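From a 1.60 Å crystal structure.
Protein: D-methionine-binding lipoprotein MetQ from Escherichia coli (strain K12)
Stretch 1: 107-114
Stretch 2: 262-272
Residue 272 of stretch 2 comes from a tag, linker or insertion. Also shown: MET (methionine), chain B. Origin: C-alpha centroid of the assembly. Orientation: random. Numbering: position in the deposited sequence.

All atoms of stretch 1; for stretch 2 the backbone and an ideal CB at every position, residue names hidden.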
ATOM      1  N   GLY A 107      -2.329  -7.542 -13.344  1.00 17.26           N
ATOM      2  CA  GLY A 107      -3.010  -8.428 -12.426  1.00 16.53           C
ATOM      3  C   GLY A 107      -3.185  -7.791 -11.056  1.00 14.77           C
ATOM      4  O   GLY A 107      -2.337  -6.990 -10.648  1.00 15.34           O
ATOM      5  N   ASN A 108      -4.270  -8.155 -10.370  1.00 15.19           N
ATOM      6  CA  ASN A 108      -4.513  -7.729  -8.991  1.00 14.90           C
ATOM      7  C   ASN A 108      -3.853  -8.645  -7.991  1.00 16.61           C
ATOM      8  O   ASN A 108      -3.754  -9.840  -8.214  1.00 16.17           O
ATOM      9  CB  ASN A 108      -6.009  -7.707  -8.679  1.00 14.85           C
ATOM     10  CG  ASN A 108      -6.770  -6.741  -9.522  1.00 14.16           C
ATOM     11  OD1 ASN A 108      -6.215  -5.794 -10.076  1.00 15.95           O
ATOM     12  ND2 ASN A 108      -8.080  -6.959  -9.607  1.00 18.86           N
ATOM     13  N   THR A 109      -3.464  -8.088  -6.850  1.00 16.86           N
ATOM     14  CA  THR A 109      -2.958  -8.892  -5.750  1.00 17.67           C
ATOM     15  C   THR A 109      -3.962  -8.776  -4.601  1.00 17.21           C
ATOM     16  O   THR A 109      -5.050  -9.363  -4.691  1.00 17.36           O
ATOM     17  CB  THR A 109      -1.518  -8.470  -5.354  1.00 16.99           C
ATOM     18  OG1 THR A 109      -1.487  -7.086  -4.981  1.00 17.44           O
ATOM     19  CG2 THR A 109      -0.550  -8.695  -6.536  1.00 19.02           C
ATOM     20  N   PHE A 110      -3.638  -8.012  -3.552  1.00 17.58           N
ATOM     21  CA  PHE A 110      -4.532  -7.885  -2.397  1.00 15.75           C
ATOM     22  C   PHE A 110      -4.984  -6.456  -2.145  1.00 17.62           C
ATOM     23  O   PHE A 110      -4.285  -5.499  -2.487  1.00 16.70           O
ATOM     24  CB  PHE A 110      -3.866  -8.416  -1.115  1.00 18.24           C
ATOM     25  CG  PHE A 110      -3.382  -9.827  -1.235  1.00 15.72           C
ATOM     26  CD1 PHE A 110      -4.250 -10.891  -1.045  1.00 20.23           C
ATOM     27  CD2 PHE A 110      -2.060 -10.091  -1.546  1.00 17.53           C
ATOM     28  CE1 PHE A 110      -3.804 -12.197  -1.166  1.00 23.29           C
ATOM     29  CE2 PHE A 110      -1.606 -11.403  -1.678  1.00 19.33           C
ATOM     30  CZ  PHE A 110      -2.483 -12.452  -1.481  1.00 22.38           C
ATOM     31  N   VAL A 111      -6.163  -6.323  -1.539  1.00 16.88           N
ATOM     32  CA  VAL A 111      -6.537  -5.074  -0.881  1.00 17.38           C
ATOM     33  C   VAL A 111      -5.970  -5.147   0.541  1.00 20.11           C
ATOM     34  O   VAL A 111      -6.086  -6.186   1.194  1.00 18.50           O
ATOM     35  CB  VAL A 111      -8.059  -4.858  -0.811  1.00 19.25           C
ATOM     36  CG1 VAL A 111      -8.379  -3.493  -0.201  1.00 23.83           C
ATOM     37  CG2 VAL A 111      -8.714  -4.997  -2.177  1.00 20.84           C
ATOM     38  N   TYR A 112      -5.366  -4.049   1.004  1.00 17.72           N
ATOM     39  CA  TYR A 112      -4.783  -3.947   2.343  1.00 18.04           C
ATOM     40  C   TYR A 112      -5.478  -2.805   3.068  1.00 16.91           C
ATOM     41  O   TYR A 112      -5.009  -1.670   3.020  1.00 16.73           O
ATOM     42  CB  TYR A 112      -3.286  -3.685   2.262  1.00 16.70           C
ATOM     43  CG  TYR A 112      -2.459  -4.803   1.686  1.00 17.45           C
ATOM     44  CD1 TYR A 112      -2.267  -5.982   2.390  1.00 18.92           C
ATOM     45  CD2 TYR A 112      -1.834  -4.657   0.462  1.00 19.31           C
ATOM     46  CE1 TYR A 112      -1.476  -7.000   1.877  1.00 20.57           C
ATOM     47  CE2 TYR A 112      -1.035  -5.670  -0.061  1.00 17.22           C
ATOM     48  CZ  TYR A 112      -0.871  -6.838   0.655  1.00 18.11           C
ATOM     49  OH  TYR A 112      -0.089  -7.843   0.165  1.00 22.21           O
ATOM     50  N   PRO A 113      -6.631  -3.085   3.699  1.00 15.87           N
ATOM     51  CA  PRO A 113      -7.379  -1.970   4.290  1.00 17.24           C
ATOM     52  C   PRO A 113      -6.515  -1.224   5.303  1.00 15.23           C
ATOM     53  O   PRO A 113      -5.870  -1.833   6.151  1.00 19.39           O
ATOM     54  CB  PRO A 113      -8.589  -2.656   4.935  1.00 17.88           C
ATOM     55  CG  PRO A 113      -8.784  -3.924   4.099  1.00 19.64           C
ATOM     56  CD  PRO A 113      -7.348  -4.362   3.839  1.00 19.02           C
ATOM     57  N   ILE A 114      -6.456   0.087   5.153  1.00 15.60           N
ATOM     58  CA  ILE A 114      -5.511   0.884   5.909  1.00 17.62           C
ATOM     59  C   ILE A 114      -6.109   1.257   7.265  1.00 19.69           C
ATOM     60  O   ILE A 114      -7.325   1.382   7.408  1.00 16.35           O
ATOM     61  CB  ILE A 114      -5.100   2.139   5.126  1.00 15.32           C
ATOM     62  CG1 ILE A 114      -3.784   2.695   5.654  1.00 16.87           C
ATOM     63  CG2 ILE A 114      -6.224   3.171   5.095  1.00 16.61           C
ATOM     64  CD1 ILE A 114      -3.189   3.759   4.734  1.00 18.54           C
ATOM     65  N   UNK A 262       0.277 -13.709   7.684  1.00 28.91           N
ATOM     66  CA  UNK A 262       1.195 -12.661   8.114  1.00 25.53           C
ATOM     67  C   UNK A 262       0.485 -11.319   8.305  1.00 30.10           C
ATOM     68  O   UNK A 262       0.900 -10.536   9.152  1.00 27.68           O
ATOM     69  CB  UNK A 262       2.328 -12.510   7.097  1.00 25.53           C
ATOM     70  N   UNK A 263      -0.597 -11.054   7.563  1.00 27.48           N
ATOM     71  CA  UNK A 263      -1.321  -9.789   7.733  1.00 24.97           C
ATOM     72  C   UNK A 263      -2.526  -9.938   8.668  1.00 23.34           C
ATOM     73  O   UNK A 263      -3.357  -9.039   8.759  1.00 22.77           O
ATOM     74  CB  UNK A 263      -1.785  -9.265   6.372  1.00 24.97           C
ATOM     75  N   UNK A 264      -2.622 -11.080   9.343  1.00 26.44           N
ATOM     76  CA  UNK A 264      -3.678 -11.293  10.333  1.00 25.40           C
ATOM     77  C   UNK A 264      -5.065 -10.870   9.806  1.00 25.96           C
ATOM     78  O   UNK A 264      -5.778 -10.068  10.429  1.00 26.60           O
ATOM     79  CB  UNK A 264      -3.350 -10.519  11.611  1.00 25.40           C
ATOM     80  N   UNK A 265      -5.429 -11.390   8.629  1.00 24.61           N
ATOM     81  CA  UNK A 265      -6.734 -11.123   8.037  1.00 25.50           C
ATOM     82  C   UNK A 265      -6.846  -9.787   7.321  1.00 22.34           C
ATOM     83  O   UNK A 265      -7.900  -9.449   6.792  1.00 26.20           O
ATOM     84  CB  UNK A 265      -7.805 -11.190   9.128  1.00 25.50           C
ATOM     85  N   UNK A 266      -5.751  -9.037   7.272  1.00 27.23           N
ATOM     86  CA  UNK A 266      -5.769  -7.714   6.676  1.00 25.11           C
ATOM     87  C   UNK A 266      -5.432  -7.689   5.190  1.00 26.40           C
ATOM     88  O   UNK A 266      -5.067  -6.633   4.672  1.00 21.71           O
ATOM     89  CB  UNK A 266      -4.789  -6.811   7.428  1.00 25.11           C
ATOM     90  N   UNK A 267      -5.540  -8.840   4.522  1.00 22.35           N
ATOM     91  CA  UNK A 267      -5.284  -8.950   3.075  1.00 20.96           C
ATOM     92  C   UNK A 267      -6.482  -9.602   2.384  1.00 22.48           C
ATOM     93  O   UNK A 267      -6.847 -10.735   2.689  1.00 29.48           O
ATOM     94  CB  UNK A 267      -4.012  -9.756   2.806  1.00 20.96           C
ATOM     95  N   UNK A 268      -7.108  -8.860   1.486  1.00 19.29           N
ATOM     96  CA  UNK A 268      -8.266  -9.344   0.746  1.00 18.18           C
ATOM     97  C   UNK A 268      -7.888  -9.703  -0.688  1.00 20.71           C
ATOM     98  O   UNK A 268      -7.356  -8.878  -1.422  1.00 18.27           O
ATOM     99  CB  UNK A 268      -9.378  -8.294   0.752  1.00 18.18           C
ATOM    100  N   UNK A 269      -8.172 -10.937  -1.072  1.00 19.17           N
ATOM    101  CA  UNK A 269      -7.865 -11.424  -2.420  1.00 21.48           C
ATOM    102  C   UNK A 269      -8.542 -10.543  -3.481  1.00 20.30           C
ATOM    103  O   UNK A 269      -9.750 -10.268  -3.403  1.00 20.13           O
ATOM    104  CB  UNK A 269      -8.312 -12.879  -2.575  1.00 21.48           C
ATOM    105  N   UNK A 270      -7.759 -10.078  -4.455  1.00 19.66           N
ATOM    106  CA  UNK A 270      -8.242  -9.121  -5.432  1.00 19.72           C
ATOM    107  C   UNK A 270      -8.420  -9.703  -6.818  1.00 18.27           C
ATOM    108  O   UNK A 270      -8.930  -9.031  -7.702  1.00 19.53           O
ATOM    109  CB  UNK A 270      -7.282  -7.932  -5.503  1.00 19.72           C
ATOM    110  N   UNK A 271      -7.992 -10.948  -7.004  1.00 18.73           N
ATOM    111  CA  UNK A 271      -8.101 -11.594  -8.306  1.00 16.65           C
ATOM    112  C   UNK A 271      -9.302 -12.513  -8.427  1.00 18.90           C
ATOM    113  O   UNK A 271      -9.986 -12.809  -7.451  1.00 19.99           O
ATOM    114  CB  UNK A 271      -6.826 -12.390  -8.594  1.00 16.65           C
ATOM    115  N   UNK A 272      -9.563 -12.969  -9.652  1.00 20.55           N
ATOM    116  CA  UNK A 272     -10.716 -13.827  -9.891  1.00 20.18           C
ATOM    117  C   UNK A 272     -10.491 -15.225  -9.326  1.00 24.31           C
ATOM    118  O   UNK A 272      -9.513 -15.889  -9.657  1.00 26.53           O
ATOM    119  CB  UNK A 272     -11.016 -13.907 -11.389  1.00 20.18           C
TER
HETATM  120  N   MET B 301       0.396  -1.609  -0.130  1.00 16.33           N
HETATM  121  CA  MET B 301      -0.017  -0.205  -0.121  1.00 16.55           C
HETATM  122  C   MET B 301      -1.464  -0.113   0.300  1.00 17.10           C
HETATM  123  O   MET B 301      -2.287  -0.842  -0.262  1.00 17.75           O
HETATM  124  CB  MET B 301       0.164   0.425  -1.505  1.00 18.12           C
HETATM  125  CG  MET B 301      -0.061   1.929  -1.548  1.00 15.74           C
HETATM  126  SD  MET B 301       0.144   2.657  -3.187  1.00 15.65           S
HETATM  127  CE  MET B 301       1.929   2.609  -3.343  1.00 16.05           C
HETATM  128  OXT MET B 301      -1.812   0.703   1.178  1.00 18.27           O

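Position 262 lies out of reach of stretch 1, with no atom of it within 5.5 Å of the ideal CB, so the contact leaves the choice open; the residue is Val-262.

At 263 the CB points toward stretch 1 and sits 5.0 Å from CE1 of Tyr-112. An apolar or aromatic side chain would suit that ring. Phe-263 turns its face to the edge of Tyr-112, CE2 lying 3.5 Å from Tyr-112 CE1.

Positions 264 and 265 form the corner of a type I' turn and touch nothing in stretch 1. At 264 (phi 47°, psi 52°) the left-handed helical region suits asparagine, aspartate or glycine; at 265 (phi 80°) the positive phi favours glycine. They are Asn-264 and Gly-265.

At 266 an ideal CB would lie only 3.0 Å from the carbonyl O of 263, a clash that calls for glycine. Gly-266 closes the turn, its N donating to Phe-263 O (2.8 Å), while its own O accepts from a water that also donates to Pro-113 O.

The CB of 267 is 3.9 Å from Tyr-112 CE1 and 4.0 Å from Phe-110 CD1. With two rings so near, a small apolar group fits well. Ala-267 packs its methyl against both.

Position 268 has extended angles and pairs with Val-111 in an antiparallel bridge: its N donates to Val-111 O (2.9 Å), and its O accepts from Val-111 N (2.8 Å). On the sheet face carrying Val-111, a beta-branched apolar residue is apt. Val-268 brings its CB within 4.0 Å of Val-111 CB, and its CG2 reaches to 4.5 Å from Pro-113 CG.

At 269 the CB lies on the sheet face that carries Phe-110, 4.8 Å from Phe-110 CE1, but stretch 1 offers no charged partner, and many residues would serve. Lys-269 buries little here; its NZ is hydrogen-bonded to a residue just outside the stretches.

The ideal CB of 270 would stand 2.8 Å from Thr-109 O, a clash, and 3.4 Å from Asn-108 CB. Glycine avoids both. Gly-270 lets the backbones close in: its N donates to Thr-109 O (2.8 Å), and Asn-108 ND2 donates to its O (2.9 Å).

At 271 the CB points sideways, 4.0 Å from Asn-108 O, so contact with Phe-110 requires a side chain long enough to reach back; a large aromatic qualifies. Trp-271, with chi1 in p, directs its edge toward the face of Phe-110, CZ3 lying 3.7 Å from Phe-110 CE1.

Position 272 has no neighbour in stretch 1 and sets no requirement. Leu-272 comes from an expression tag.

Stretch 2 262-272: VFNGGAVKGWL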
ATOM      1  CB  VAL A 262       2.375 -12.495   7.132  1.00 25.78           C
ATOM      2  CG1 VAL A 262       1.931 -11.871   5.833  1.00 24.72           C
ATOM      3  CG2 VAL A 262       3.489 -11.654   7.780  1.00 34.37           C
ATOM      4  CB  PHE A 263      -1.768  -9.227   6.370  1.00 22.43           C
ATOM      5  CG  PHE A 263      -0.628  -8.739   5.530  1.00 21.13           C
ATOM      6  CD1 PHE A 263       0.085  -7.620   5.905  1.00 25.79           C
ATOM      7  CD2 PHE A 263      -0.257  -9.407   4.360  1.00 20.86           C
ATOM      8  CE1 PHE A 263       1.155  -7.171   5.153  1.00 27.16           C
ATOM      9  CE2 PHE A 263       0.809  -8.962   3.599  1.00 23.89           C
ATOM     10  CZ  PHE A 263       1.515  -7.845   3.988  1.00 23.11           C
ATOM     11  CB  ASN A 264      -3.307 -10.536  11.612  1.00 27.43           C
ATOM     12  CG  ASN A 264      -4.263 -10.811  12.755  1.00 32.29           C
ATOM     13  OD1 ASN A 264      -4.742 -11.935  12.922  1.00 40.91           O
ATOM     14  ND2 ASN A 264      -4.552  -9.780  13.549  1.00 35.35           N
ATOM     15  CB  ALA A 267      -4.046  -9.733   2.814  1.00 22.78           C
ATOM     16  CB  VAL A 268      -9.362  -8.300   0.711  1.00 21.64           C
ATOM     17  CG1 VAL A 268     -10.599  -8.833  -0.026  1.00 21.99           C
ATOM     18  CG2 VAL A 268      -9.697  -7.858   2.132  1.00 29.82           C
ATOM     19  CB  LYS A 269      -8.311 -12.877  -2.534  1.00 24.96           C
ATOM     20  CG  LYS A 269      -7.939 -13.552  -3.815  1.00 35.63           C
ATOM     21  CD  LYS A 269      -8.549 -14.949  -3.888  1.00 43.03           C
ATOM     22  CE  LYS A 269      -8.037 -15.837  -2.771  1.00 49.05           C
ATOM     23  NZ  LYS A 269      -8.620 -17.198  -2.866  1.00 57.49           N
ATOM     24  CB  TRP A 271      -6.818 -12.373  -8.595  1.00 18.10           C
ATOM     25  CG  TRP A 271      -6.531 -13.531  -7.698  1.00 18.69           C
ATOM     26  CD1 TRP A 271      -6.989 -14.809  -7.820  1.00 20.75           C
ATOM     27  CD2 TRP A 271      -5.660 -13.526  -6.557  1.00 16.55           C
ATOM     28  NE1 TRP A 271      -6.458 -15.604  -6.831  1.00 23.03           N
ATOM     29  CE2 TRP A 271      -5.644 -14.837  -6.037  1.00 22.08           C
ATOM     30  CE3 TRP A 271      -4.916 -12.537  -5.916  1.00 19.82           C
ATOM     31  CZ2 TRP A 271      -4.896 -15.184  -4.910  1.00 19.78           C
ATOM     32  CZ3 TRP A 271      -4.171 -12.887  -4.806  1.00 17.86           C
ATOM     33  CH2 TRP A 271      -4.168 -14.198  -4.318  1.00 20.84           C
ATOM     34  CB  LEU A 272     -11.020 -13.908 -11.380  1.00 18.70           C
ATOM     35  CG  LEU A 272     -12.295 -14.676 -11.752  1.00 20.88           C
ATOM     36  CD1 LEU A 272     -13.540 -13.862 -11.411  1.00 26.02           C
ATOM     37  CD2 LEU A 272     -12.300 -15.045 -13.235  1.00 20.61           C
TER
HETATM   38  O   HOH W   1      -4.302  -4.063   5.786  1.00 18.88           O
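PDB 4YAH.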